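Long-range contact in putative epimerase (PDB 4LW8), which is a putative epimerase of the NAD(P)-dependent epimerase/dehydratase family, probably acting on nucleotide sugars in the biosynthesis of lipopolysaccharide O-antigen: residues A[90-95]-A[132-137]. Residues are numbered along the deposited sequence; the frame is centred on the assembly and turned at random.
Sequences VHLAAR and LLASSA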
ATOM      1  N   VAL A  90       2.995 -19.944   7.754  1.00 21.86           N
ATOM      2  CA  VAL A  90       1.989 -19.013   8.241  1.00 26.29           C
ATOM      3  C   VAL A  90       2.708 -17.758   8.700  1.00 24.86           C
ATOM      4  O   VAL A  90       3.543 -17.793   9.593  1.00 23.34           O
ATOM      5  CB  VAL A  90       1.134 -19.586   9.388  1.00 27.55           C
ATOM      6  CG1 VAL A  90       0.010 -18.586   9.763  1.00 19.53           C
ATOM      7  CG2 VAL A  90       0.513 -20.897   8.980  1.00 23.08           C
ATOM      8  N   HIS A  91       2.390 -16.646   8.060  1.00 22.78           N
ATOM      9  CA  HIS A  91       3.057 -15.387   8.352  1.00 23.10           C
ATOM     10  C   HIS A  91       2.218 -14.556   9.316  1.00 24.46           C
ATOM     11  O   HIS A  91       1.241 -13.943   8.909  1.00 27.41           O
ATOM     12  CB  HIS A  91       3.301 -14.635   7.056  1.00 20.87           C
ATOM     13  CG  HIS A  91       3.951 -13.296   7.232  1.00 24.29           C
ATOM     14  ND1 HIS A  91       4.985 -13.072   8.105  1.00 23.58           N
ATOM     15  CD2 HIS A  91       3.705 -12.112   6.611  1.00 27.74           C
ATOM     16  CE1 HIS A  91       5.361 -11.800   8.020  1.00 19.47           C
ATOM     17  NE2 HIS A  91       4.603 -11.205   7.121  1.00 27.24           N
ATOM     18  N   LEU A  92       2.599 -14.564  10.590  1.00 23.65           N
ATOM     19  CA  LEU A  92       1.844 -13.863  11.637  1.00 29.55           C
ATOM     20  C   LEU A  92       2.575 -12.631  12.151  1.00 27.22           C
ATOM     21  O   LEU A  92       1.964 -11.760  12.762  1.00 30.93           O
ATOM     22  CB  LEU A  92       1.563 -14.799  12.825  1.00 23.95           C
ATOM     23  CG  LEU A  92       0.807 -16.087  12.476  1.00 30.09           C
ATOM     24  CD1 LEU A  92       0.746 -17.033  13.677  1.00 22.60           C
ATOM     25  CD2 LEU A  92      -0.593 -15.768  11.946  1.00 20.74           C
ATOM     26  N   ALA A  93       3.892 -12.589  11.947  1.00 27.07           N
ATOM     27  CA  ALA A  93       4.720 -11.520  12.508  1.00 40.25           C
ATOM     28  C   ALA A  93       4.402 -10.186  11.848  1.00 46.39           C
ATOM     29  O   ALA A  93       4.452 -10.066  10.625  1.00 51.19           O
ATOM     30  CB  ALA A  93       6.206 -11.857  12.356  1.00 32.38           C
ATOM     31  N   ALA A  94       4.090  -9.183  12.661  1.00 46.81           N
ATOM     32  CA  ALA A  94       3.812  -7.836  12.162  1.00 46.21           C
ATOM     33  C   ALA A  94       4.114  -6.832  13.258  1.00 49.43           C
ATOM     34  O   ALA A  94       4.325  -7.209  14.409  1.00 50.09           O
ATOM     35  CB  ALA A  94       2.342  -7.698  11.698  1.00 32.39           C
ATOM     36  N   ARG A  95       4.110  -5.552  12.907  1.00 49.05           N
ATOM     37  CA  ARG A  95       4.244  -4.512  13.911  1.00 52.72           C
ATOM     38  C   ARG A  95       2.891  -3.846  14.095  1.00 57.77           C
ATOM     39  O   ARG A  95       2.255  -3.476  13.109  1.00 53.60           O
ATOM     40  CB  ARG A  95       5.298  -3.478  13.510  1.00 54.16           C
ATOM     41  N   LEU A 132       0.393 -18.920   3.848  1.00 26.70           N
ATOM     42  CA  LEU A 132      -0.743 -18.163   4.345  1.00 23.90           C
ATOM     43  C   LEU A 132      -0.259 -16.871   4.976  1.00 24.64           C
ATOM     44  O   LEU A 132       0.520 -16.891   5.923  1.00 20.21           O
ATOM     45  CB  LEU A 132      -1.530 -18.970   5.380  1.00 24.46           C
ATOM     46  CG  LEU A 132      -2.735 -18.257   6.010  1.00 27.68           C
ATOM     47  CD1 LEU A 132      -3.809 -17.913   4.964  1.00 26.53           C
ATOM     48  CD2 LEU A 132      -3.316 -19.100   7.119  1.00 26.98           C
ATOM     49  N   LEU A 133      -0.712 -15.744   4.449  1.00 19.80           N
ATOM     50  CA  LEU A 133      -0.340 -14.461   5.023  1.00 21.04           C
ATOM     51  C   LEU A 133      -1.503 -13.896   5.831  1.00 25.42           C
ATOM     52  O   LEU A 133      -2.635 -13.843   5.353  1.00 23.53           O
ATOM     53  CB  LEU A 133       0.071 -13.491   3.922  1.00 19.38           C
ATOM     54  CG  LEU A 133       1.108 -14.059   2.940  1.00 25.32           C
ATOM     55  CD1 LEU A 133       1.437 -13.069   1.851  1.00 18.84           C
ATOM     56  CD2 LEU A 133       2.378 -14.462   3.647  1.00 25.99           C
ATOM     57  N   ALA A 134      -1.230 -13.466   7.055  1.00 24.60           N
ATOM     58  CA  ALA A 134      -2.276 -12.847   7.857  1.00 20.97           C
ATOM     59  C   ALA A 134      -2.331 -11.358   7.567  1.00 21.64           C
ATOM     60  O   ALA A 134      -1.472 -10.603   8.003  1.00 24.01           O
ATOM     61  CB  ALA A 134      -2.040 -13.110   9.358  1.00 18.48           C
ATOM     62  N   SER A 135      -3.344 -10.936   6.817  1.00 23.67           N
ATOM     63  CA  SER A 135      -3.647  -9.523   6.673  1.00 22.08           C
ATOM     64  C   SER A 135      -4.558  -9.157   7.833  1.00 26.52           C
ATOM     65  O   SER A 135      -4.409  -9.676   8.950  1.00 23.33           O
ATOM     66  CB  SER A 135      -4.305  -9.229   5.320  1.00 22.21           C
ATOM     67  OG  SER A 135      -4.482  -7.836   5.107  1.00 25.71           O
ATOM     68  N   SER A 136      -5.503  -8.261   7.585  1.00 24.75           N
ATOM     69  CA  SER A 136      -6.421  -7.843   8.635  1.00 22.40           C
ATOM     70  C   SER A 136      -7.710  -7.299   8.041  1.00 26.26           C
ATOM     71  O   SER A 136      -7.688  -6.662   7.002  1.00 25.24           O
ATOM     72  CB  SER A 136      -5.782  -6.770   9.519  1.00 21.48           C
ATOM     73  OG  SER A 136      -6.763  -6.216  10.384  1.00 24.89           O
ATOM     74  N   ALA A 137      -8.830  -7.519   8.716  1.00 26.55           N
ATOM     75  CA  ALA A 137     -10.075  -6.899   8.285  1.00 29.32           C
ATOM     76  C   ALA A 137     -10.052  -5.378   8.467  1.00 27.82           C
ATOM     77  O   ALA A 137     -10.968  -4.690   8.014  1.00 24.88           O
ATOM     78  CB  ALA A 137     -11.255  -7.500   9.027  1.00 27.49           C
TER
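Strands 88-91 and 130-134 are parallel neighbours in the Rossmann-type sheet, and here His-91 and Leu-133 meet close to the C-terminal ends of the two strands. The backbone of His-91 bonds to the two residues that flank its register partner, Leu-133, the usual parallel pattern. His-91 N donates to Leu-132 O at 2.9 Å, almost straight, with 171° at the hydrogen. Ala-134 N returns a bond to His-91 O at 3.1 Å, lying in the carbonyl plane. Ala-134 CB also packs 3.4 Å from His-91 O.

On one face of the sheet, His-91 CB sits 3.5 Å from Leu-133 CD2. The same methyl reaches the ring obliquely, 4.0 Å from His-91 CD2. His-91 CG is anti to the backbone N (chi1 178°), which carries the imidazole forward along the direction of the strands, past the Leu-133 methyl. Thr-24 OG1 bonds ND1 and Thr-114 OG1 bonds NE2. Both nitrogens of this buried ring are therefore satisfied, which should fix its rotation.

The other face carries Val-90 and Leu-132, whose CG1 and CD2 methyls approach to 4.3 Å. Further along, Leu-92 CD2 lies 4.0 Å from Ala-134 CB. Tyr-234 of helix 227-240 touches Leu-92, Leu-132 and Ala-134 on this side.

After these bonds the chains diverge. Lys-164 NZ of helix 159-172 bonds Ala-134 O. Helix 103-122 links the two adjacent parallel strands, making a beta-alpha-beta crossover unit of the Rossmann-type fold, consistent with the dinucleotide-binding domain of this epimerase/dehydratase family.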